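Local atomic coordinates of putative uncharacterized protein (PDB entry 3FYM), a protein that is of unknown function but is a putative membrane protein whose soluble N-terminal helix-turn-helix domain probably binds DNA. Residues Q24-K29 / A58-I63; V34-N39 / G52-Y57. All coordinates share one frame; numbering follows the deposited sequence.

Contact 1 (Q24-K29 / A58-I63)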
ATOM      1  N   GLN A  24       7.573 -11.118   0.702  1.00 16.88           N
ATOM      2  CA  GLN A  24       8.639 -11.495   1.595  1.00 18.58           C
ATOM      3  C   GLN A  24       9.103 -10.323   2.432  1.00 19.78           C
ATOM      4  O   GLN A  24       9.365 -10.530   3.635  1.00 21.05           O
ATOM      5  CB  GLN A  24       9.832 -12.039   0.802  1.00 21.21           C
ATOM      6  CG  GLN A  24       9.550 -13.466   0.289  1.00 23.11           C
ATOM      7  CD  GLN A  24      10.670 -13.884  -0.671  1.00 25.98           C
ATOM      8  OE1 GLN A  24      11.552 -13.122  -1.016  1.00 31.29           O
ATOM      9  NE2 GLN A  24      10.558 -15.115  -1.131  1.00 31.05           N
ATOM     10  N   ARG A  25       9.316  -9.178   1.837  1.00 18.36           N
ATOM     11  CA  ARG A  25       9.895  -8.006   2.523  1.00 20.80           C
ATOM     12  C   ARG A  25       8.882  -7.329   3.439  1.00 19.10           C
ATOM     13  O   ARG A  25       9.299  -6.719   4.437  1.00 22.93           O
ATOM     14  CB  ARG A  25      10.445  -7.001   1.518  1.00 22.24           C
ATOM     15  CG  ARG A  25      11.721  -7.372   0.804  1.00 28.76           C
ATOM     16  CD  ARG A  25      12.970  -6.755   1.380  1.00 37.73           C
ATOM     17  NE  ARG A  25      13.013  -5.833   2.477  1.00 42.59           N
ATOM     18  CZ  ARG A  25      13.412  -4.575   2.607  1.00 45.65           C
ATOM     19  NH1 ARG A  25      13.375  -3.876   3.763  1.00 53.75           N
ATOM     20  NH2 ARG A  25      13.891  -3.907   1.542  1.00 55.31           N
ATOM     21  N   THR A  26       7.610  -7.365   3.103  1.00 18.81           N
ATOM     22  CA  THR A  26       6.607  -6.613   3.860  1.00 16.97           C
ATOM     23  C   THR A  26       5.890  -7.477   4.857  1.00 17.43           C
ATOM     24  O   THR A  26       5.281  -6.991   5.814  1.00 20.77           O
ATOM     25  CB  THR A  26       5.522  -5.987   2.977  1.00 15.11           C
ATOM     26  OG1 THR A  26       4.953  -7.000   2.117  1.00 15.37           O
ATOM     27  CG2 THR A  26       6.108  -4.999   1.995  1.00 15.99           C
ATOM     28  N   GLY A  27       5.832  -8.791   4.597  1.00 17.88           N
ATOM     29  CA  GLY A  27       4.967  -9.672   5.338  1.00 19.78           C
ATOM     30  C   GLY A  27       3.500  -9.607   5.066  1.00 18.29           C
ATOM     31  O   GLY A  27       2.644 -10.216   5.717  1.00 23.48           O
ATOM     32  N   ILE A  28       2.956  -8.925   4.149  1.00 16.90           N
ATOM     33  CA  ILE A  28       1.689  -8.680   3.554  1.00 14.93           C
ATOM     34  C   ILE A  28       1.530  -9.681   2.392  1.00 13.76           C
ATOM     35  O   ILE A  28       2.279  -9.758   1.443  1.00 16.02           O
ATOM     36  CB  ILE A  28       1.486  -7.246   3.063  1.00 13.65           C
ATOM     37  CG1 ILE A  28       1.773  -6.222   4.176  1.00 14.49           C
ATOM     38  CG2 ILE A  28       0.073  -7.072   2.531  1.00 13.64           C
ATOM     39  CD1 ILE A  28       1.890  -4.793   3.664  1.00 14.86           C
ATOM     40  N   LYS A  29       0.415 -10.404   2.443  1.00 14.40           N
ATOM     41  CA  LYS A  29       0.145 -11.411   1.425  0.50 13.89           C
ATOM     42  C   LYS A  29      -0.064 -10.754   0.078  1.00 11.73           C
ATOM     43  O   LYS A  29      -0.650  -9.667  -0.049  1.00 10.39           O
ATOM     44  CB  LYS A  29      -1.091 -12.241   1.764  0.50 17.29           C
ATOM     45  CG  LYS A  29      -0.834 -13.332   2.802  0.50 19.56           C
ATOM     46  CD  LYS A  29      -2.089 -14.159   3.014  0.50 21.45           C
ATOM     47  CE  LYS A  29      -1.938 -15.216   4.116  0.50 24.51           C
ATOM     48  NZ  LYS A  29      -2.026 -16.568   3.483  0.50 29.83           N
ATOM     49  N   ALA A  58       5.518   1.211   1.146  1.00  9.43           N
ATOM     50  CA  ALA A  58       6.320   2.400   0.843  1.00  9.74           C
ATOM     51  C   ALA A  58       7.703   2.284   1.438  1.00  9.98           C
ATOM     52  O   ALA A  58       8.719   2.572   0.812  1.00 10.73           O
ATOM     53  CB  ALA A  58       5.600   3.652   1.311  1.00  9.99           C
ATOM     54  N   SER A  59       7.782   1.891   2.714  1.00 11.17           N
ATOM     55  CA  SER A  59       9.090   1.842   3.364  0.50 12.85           C
ATOM     56  C   SER A  59       9.990   0.840   2.687  1.00 12.67           C
ATOM     57  O   SER A  59      11.181   1.116   2.459  1.00 14.84           O
ATOM     58  CB  SER A  59       8.898   1.556   4.861  0.50 15.02           C
ATOM     59  OG  SER A  59       8.572   0.206   5.078  0.50 22.20           O
ATOM     60  N   VAL A  60       9.492  -0.340   2.275  1.00 11.79           N
ATOM     61  CA  VAL A  60      10.315  -1.314   1.593  1.00 12.51           C
ATOM     62  C   VAL A  60      10.854  -0.805   0.264  1.00 11.77           C
ATOM     63  O   VAL A  60      11.993  -1.149  -0.121  1.00 14.83           O
ATOM     64  CB  VAL A  60       9.514  -2.641   1.401  1.00 13.90           C
ATOM     65  CG1 VAL A  60      10.199  -3.552   0.398  1.00 15.28           C
ATOM     66  CG2 VAL A  60       9.378  -3.306   2.752  1.00 14.89           C
ATOM     67  N   VAL A  61      10.094  -0.007  -0.447  1.00 11.18           N
ATOM     68  CA  VAL A  61      10.472   0.479  -1.737  1.00 11.28           C
ATOM     69  C   VAL A  61      11.038   1.917  -1.698  1.00 11.30           C
ATOM     70  O   VAL A  61      11.187   2.574  -2.723  1.00 12.68           O
ATOM     71  CB  VAL A  61       9.367   0.354  -2.792  1.00 11.07           C
ATOM     72  CG1 VAL A  61       8.995  -1.114  -2.943  1.00 12.32           C
ATOM     73  CG2 VAL A  61       8.147   1.203  -2.494  1.00 11.58           C
ATOM     74  N   ASN A  62      11.365   2.435  -0.518  0.50 11.31           N
ATOM     75  CA  ASN A  62      11.997   3.746  -0.294  0.50 12.29           C
ATOM     76  C   ASN A  62      11.210   4.879  -0.965  0.50 10.71           C
ATOM     77  O   ASN A  62      11.637   5.808  -1.674  0.50  9.87           O
ATOM     78  CB  ASN A  62      13.505   3.727  -0.630  0.50 14.48           C
ATOM     79  CG  ASN A  62      14.352   2.924   0.354  0.50 15.89           C
ATOM     80  OD1 ASN A  62      14.727   3.381   1.487  0.50 16.66           O
ATOM     81  ND2 ASN A  62      14.716   1.734  -0.098  0.50 16.03           N
ATOM     82  N   ILE A  63       9.929   4.814  -0.567  1.00 10.61           N
ATOM     83  CA  ILE A  63       9.063   5.946  -0.685  1.00  9.88           C
ATOM     84  C   ILE A  63       8.738   6.440   0.722  1.00  9.56           C
ATOM     85  O   ILE A  63       8.276   5.657   1.550  1.00 10.46           O
ATOM     86  CB  ILE A  63       7.773   5.619  -1.466  1.00 10.40           C
ATOM     87  CG1 ILE A  63       8.076   5.289  -2.935  1.00 12.25           C
ATOM     88  CG2 ILE A  63       6.770   6.763  -1.387  1.00 11.36           C
ATOM     89  CD1 ILE A  63       6.867   4.769  -3.690  1.00 14.19           C
TER
HETATM   90  O   HOH W   1      14.064  -1.435   1.842  1.00 47.68           O

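Contact 2 (V34-N39 / G52-Y57). With ZN (zinc ion), chain B.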
ATOM      1  N   VAL A  34      -1.767  -6.712  -4.155  1.00  8.55           N
ATOM      2  CA  VAL A  34      -2.456  -6.407  -5.413  1.00  8.70           C
ATOM      3  C   VAL A  34      -3.653  -5.563  -5.180  1.00  8.02           C
ATOM      4  O   VAL A  34      -3.937  -4.627  -5.922  1.00  8.73           O
ATOM      5  CB  VAL A  34      -2.739  -7.710  -6.178  1.00  9.45           C
ATOM      6  CG1 VAL A  34      -3.616  -7.434  -7.404  1.00 10.10           C
ATOM      7  CG2 VAL A  34      -1.423  -8.373  -6.616  1.00 11.39           C
ATOM      8  N   HIS A  35      -4.439  -5.859  -4.102  1.00  8.19           N
ATOM      9  CA  HIS A  35      -5.554  -4.952  -3.780  1.00  8.09           C
ATOM     10  C   HIS A  35      -5.054  -3.525  -3.556  1.00  8.00           C
ATOM     11  O   HIS A  35      -5.655  -2.580  -4.103  1.00  9.01           O
ATOM     12  CB  HIS A  35      -6.362  -5.427  -2.595  1.00  7.90           C
ATOM     13  CG  HIS A  35      -7.159  -6.667  -2.788  1.00  7.59           C
ATOM     14  ND1 HIS A  35      -7.871  -6.905  -3.949  1.00  8.16           N
ATOM     15  CD2 HIS A  35      -7.406  -7.709  -2.015  1.00  8.15           C
ATOM     16  CE1 HIS A  35      -8.488  -8.083  -3.818  1.00  8.43           C
ATOM     17  NE2 HIS A  35      -8.244  -8.626  -2.629  1.00  7.68           N
ATOM     18  N   ILE A  36      -3.973  -3.352  -2.817  1.00  8.42           N
ATOM     19  CA  ILE A  36      -3.475  -1.970  -2.634  0.50  8.52           C
ATOM     20  C   ILE A  36      -3.064  -1.343  -3.940  1.00  8.42           C
ATOM     21  O   ILE A  36      -3.370  -0.180  -4.196  1.00  8.90           O
ATOM     22  CB  ILE A  36      -2.324  -1.992  -1.612  0.50  9.13           C
ATOM     23  CG1 ILE A  36      -2.853  -2.538  -0.288  0.50 10.24           C
ATOM     24  CG2 ILE A  36      -1.680  -0.615  -1.488  0.50  9.23           C
ATOM     25  CD1 ILE A  36      -1.847  -3.044   0.676  0.50 15.35           C
ATOM     26  N   GLU A  37      -2.372  -2.094  -4.820  1.00  8.89           N
ATOM     27  CA  GLU A  37      -1.895  -1.531  -6.087  1.00  8.79           C
ATOM     28  C   GLU A  37      -3.066  -1.055  -6.949  1.00  9.10           C
ATOM     29  O   GLU A  37      -2.887  -0.178  -7.775  1.00 10.36           O
ATOM     30  CB  GLU A  37      -1.038  -2.544  -6.871  1.00  9.02           C
ATOM     31  CG  GLU A  37       0.280  -2.811  -6.192  1.00  8.96           C
ATOM     32  CD  GLU A  37       1.234  -3.729  -6.929  1.00 10.21           C
ATOM     33  OE1 GLU A  37       0.857  -4.376  -7.909  1.00 10.98           O
ATOM     34  OE2 GLU A  37       2.406  -3.797  -6.465  1.00 11.39           O
ATOM     35  N   ASN A  38      -4.222  -1.701  -6.745  1.00  8.83           N
ATOM     36  CA  ASN A  38      -5.423  -1.400  -7.509  1.00  9.24           C
ATOM     37  C   ASN A  38      -6.401  -0.520  -6.748  1.00  9.18           C
ATOM     38  O   ASN A  38      -7.545  -0.320  -7.219  1.00 10.14           O
ATOM     39  CB  ASN A  38      -6.058  -2.704  -8.003  1.00 11.50           C
ATOM     40  CG  ASN A  38      -5.100  -3.295  -9.041  1.00 14.72           C
ATOM     41  OD1 ASN A  38      -4.248  -4.166  -8.754  1.00 17.30           O
ATOM     42  ND2 ASN A  38      -5.064  -2.796 -10.239  1.00 16.56           N
ATOM     43  N   ASN A  39      -6.004   0.039  -5.612  1.00  8.80           N
ATOM     44  CA  ASN A  39      -6.891   0.894  -4.793  1.00  8.98           C
ATOM     45  C   ASN A  39      -8.166   0.152  -4.379  1.00  8.75           C
ATOM     46  O   ASN A  39      -9.204   0.762  -4.123  1.00 10.41           O
ATOM     47  CB  ASN A  39      -7.196   2.243  -5.432  1.00 10.16           C
ATOM     48  CG  ASN A  39      -6.120   3.308  -5.184  1.00 10.35           C
ATOM     49  OD1 ASN A  39      -4.948   3.058  -5.391  1.00 11.29           O
ATOM     50  ND2 ASN A  39      -6.531   4.501  -4.806  1.00 10.61           N
ATOM     51  N   GLY A  52      -1.611   1.313   7.183  1.00  8.70           N
ATOM     52  CA  GLY A  52      -0.462   0.567   7.624  1.00  9.36           C
ATOM     53  C   GLY A  52       0.139  -0.309   6.528  1.00  8.69           C
ATOM     54  O   GLY A  52       1.378  -0.452   6.479  1.00  9.66           O
ATOM     55  N   PHE A  53      -0.678  -0.885   5.689  1.00  8.60           N
ATOM     56  CA  PHE A  53      -0.163  -1.659   4.549  1.00  8.72           C
ATOM     57  C   PHE A  53       0.589  -0.756   3.578  1.00  8.53           C
ATOM     58  O   PHE A  53       1.675  -1.112   3.086  1.00  9.30           O
ATOM     59  CB  PHE A  53      -1.258  -2.394   3.827  1.00  9.40           C
ATOM     60  CG  PHE A  53      -1.907  -3.525   4.539  1.00  9.91           C
ATOM     61  CD1 PHE A  53      -3.145  -3.984   4.160  1.00 14.38           C
ATOM     62  CD2 PHE A  53      -1.304  -4.188   5.566  1.00 15.37           C
ATOM     63  CE1 PHE A  53      -3.724  -5.107   4.702  1.00 15.13           C
ATOM     64  CE2 PHE A  53      -1.895  -5.329   6.121  1.00 16.37           C
ATOM     65  CZ  PHE A  53      -3.108  -5.767   5.697  1.00 13.84           C
ATOM     66  N   ILE A  54      -0.010   0.387   3.233  1.00  8.24           N
ATOM     67  CA  ILE A  54       0.671   1.350   2.350  1.00  8.21           C
ATOM     68  C   ILE A  54       2.002   1.753   2.945  1.00  8.30           C
ATOM     69  O   ILE A  54       2.996   1.864   2.231  1.00  8.84           O
ATOM     70  CB  ILE A  54      -0.251   2.558   2.101  1.00  8.12           C
ATOM     71  CG1 ILE A  54      -1.417   2.184   1.173  1.00  8.94           C
ATOM     72  CG2 ILE A  54       0.517   3.739   1.513  1.00  9.35           C
ATOM     73  CD1 ILE A  54      -2.535   3.190   1.170  1.00  9.74           C
ATOM     74  N   ARG A  55       2.030   2.025   4.234  1.00  8.64           N
ATOM     75  CA  ARG A  55       3.247   2.450   4.921  1.00  9.14           C
ATOM     76  C   ARG A  55       4.350   1.400   4.827  1.00  9.33           C
ATOM     77  O   ARG A  55       5.512   1.729   4.552  1.00 10.19           O
ATOM     78  CB  ARG A  55       2.919   2.765   6.377  1.00 10.01           C
ATOM     79  CG  ARG A  55       4.034   3.206   7.234  1.00 10.79           C
ATOM     80  CD  ARG A  55       3.567   3.572   8.650  1.00 12.14           C
ATOM     81  NE  ARG A  55       2.559   4.664   8.584  1.00 11.35           N
ATOM     82  CZ  ARG A  55       2.886   5.942   8.400  1.00 10.12           C
ATOM     83  NH1 ARG A  55       1.938   6.818   8.299  1.00 10.41           N
ATOM     84  NH2 ARG A  55       4.139   6.313   8.316  1.00 10.55           N
ATOM     85  N   LYS A  56       3.999   0.140   5.053  1.00  9.31           N
ATOM     86  CA  LYS A  56       5.015  -0.895   5.000  0.50 10.42           C
ATOM     87  C   LYS A  56       5.524  -1.076   3.579  1.00  9.69           C
ATOM     88  O   LYS A  56       6.724  -1.237   3.353  1.00 11.12           O
ATOM     89  CB  LYS A  56       4.432  -2.187   5.573  0.50 11.81           C
ATOM     90  CG  LYS A  56       5.474  -3.279   5.665  0.50 13.24           C
ATOM     91  CD  LYS A  56       6.661  -2.916   6.533  0.50 19.46           C
ATOM     92  CE  LYS A  56       7.649  -4.055   6.689  0.50 24.37           C
ATOM     93  NZ  LYS A  56       8.639  -3.714   7.755  0.50 30.64           N
ATOM     94  N   TYR A  57       4.612  -1.089   2.598  1.00  9.27           N
ATOM     95  CA  TYR A  57       4.996  -1.152   1.190  1.00  8.86           C
ATOM     96  C   TYR A  57       5.962  -0.022   0.878  1.00  9.07           C
ATOM     97  O   TYR A  57       7.071  -0.229   0.355  1.00  9.76           O
ATOM     98  CB  TYR A  57       3.728  -1.199   0.363  1.00  8.50           C
ATOM     99  CG  TYR A  57       3.800  -1.449  -1.103  1.00  8.59           C
ATOM    100  CD1 TYR A  57       4.879  -1.121  -1.925  1.00  9.79           C
ATOM    101  CD2 TYR A  57       2.705  -2.008  -1.749  1.00  8.81           C
ATOM    102  CE1 TYR A  57       4.901  -1.338  -3.249  1.00 10.18           C
ATOM    103  CE2 TYR A  57       2.693  -2.240  -3.122  1.00  9.41           C
ATOM    104  CZ  TYR A  57       3.778  -1.902  -3.881  1.00  9.62           C
ATOM    105  OH  TYR A  57       3.861  -2.105  -5.209  1.00 11.06           O
TER
HETATM  106 ZN    ZN B2001      -9.110 -10.285  -2.008  1.00  8.45          ZN
HETATM  107  O   HOH W   2     -10.336  -9.903  -0.484  1.00  8.60           O

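Contact 1 (Q24-K29 / A58-I63)
In a small, partly buried, mainly apolar contact, Val60, at the end of helix 50-60, packs against Arg25 and Thr26 near the end of helix 19-26, the first helix of the helix-turn-helix. The two methyls of Val60 divide the work. CG1 stands anti to the backbone N (chi1 166°) and meets the aliphatic root of Arg25, its distance to Arg25 CB being 3.6 Å. CG2 turns to Thr26 and lies 3.8 Å from Thr26 CG2, the two side chains crossing at about a right angle. The Arg25 chain bends at chi2 and chi3 and folds back over the valine, bringing one face of its guanidinium above Val60 CG1, which sits toward the rim of the group. Thr26 OG1 is turned from the valine to Leu22 O, and it also receives a weak bond from Ile28 N just past the positive-phi Gly27. A Schellman motif with Asn62 as C-prime residue closes helix 50-60, tied by Ile63 N to Ala58 O at 2.9 Å. The polar link between the segments is a single water: its 2.5 Å approach to Arg25 NH2 is unusually short and that bond is doubtful, whereas it donates to Val60 O at 2.9 Å.

Contact 2 (V34-N39 / G52-Y57)
Ile36 and Glu37, near the end of helix 30-37, meet Phe53, Ile54 and Tyr57 on successive turns of helix 50-60, close to the centre of the modelled chain. Ile36 reaches across with both branches: CG1 lies anti to the carbonyl carbon and carries CD1 to Phe53, while CG2, anti to the backbone N, goes to Ile54. The packing rests on Ile36 CG2, 3.9 Å from Ile54 CG1. CD1 meets the phenyl ring obliquely, but its 3.3 Å to Phe53 CB is doubtful, being short and belonging to one of two modelled conformers. Phe53 starts toward helix 30-37, but its ring swings away from it and lies against Ile28, while Ile54 reaches on to Leu68 and Ile69 of helix 65-71.

The polar part is one bond at the side of this apolar patch. Tyr57 sets its ring anti to the backbone N (chi1 -172°), which carries the hydroxyl across to helix 30-37. Glu37 meets it with a chain extended beyond CG. Tyr57 OH donates to Glu37 OE2 at 2.6 Å, arriving on the anti side of that oxygen and 21° out of the carboxylate plane. The oxygen lies at the edge of the ring near its plane, with carboxylate and ring planes 48° apart. Glu37 OE2 is also paired with Arg12 NE of helix 4-14, so one oxygen of a buried glutamate takes a phenol and a cation, which would probably favour the charged carboxylate.

Beyond this interface His35 NE2 binds the zinc ion at 2.0 Å, together with Glu31 OE2 and a water, and its ND1 is hydrogen-bonded to Glu40 OE1. A Schellman motif ends the helix, Asn39 being C-prime. Packing of helix 30-37, the second and likely recognition helix of the helix-turn-helix, on a following helix is consistent with the compact all-helical core of this DNA-binding family.

Both contacts use helix 50-60, which packs against the two consecutive helices of the helix-turn-helix at different points along its length: contact 1 takes helix 19-26 near the end of helix 50-60, contact 2 takes helix 30-37 on the turns before it. Contact 2 is nested within the loop that contact 1 closes, and their centres are about 9 Å apart. Burial and chemistry change together. Contact 2, at the core, pairs isoleucine packing with a direct phenol-carboxylate bond; contact 1, partly open at its arginine, bridges its polar atoms through water. The two patches join directly where Thr26 CG2 and Ile28 CD1 pack on the backbone of Tyr57 and Phe53.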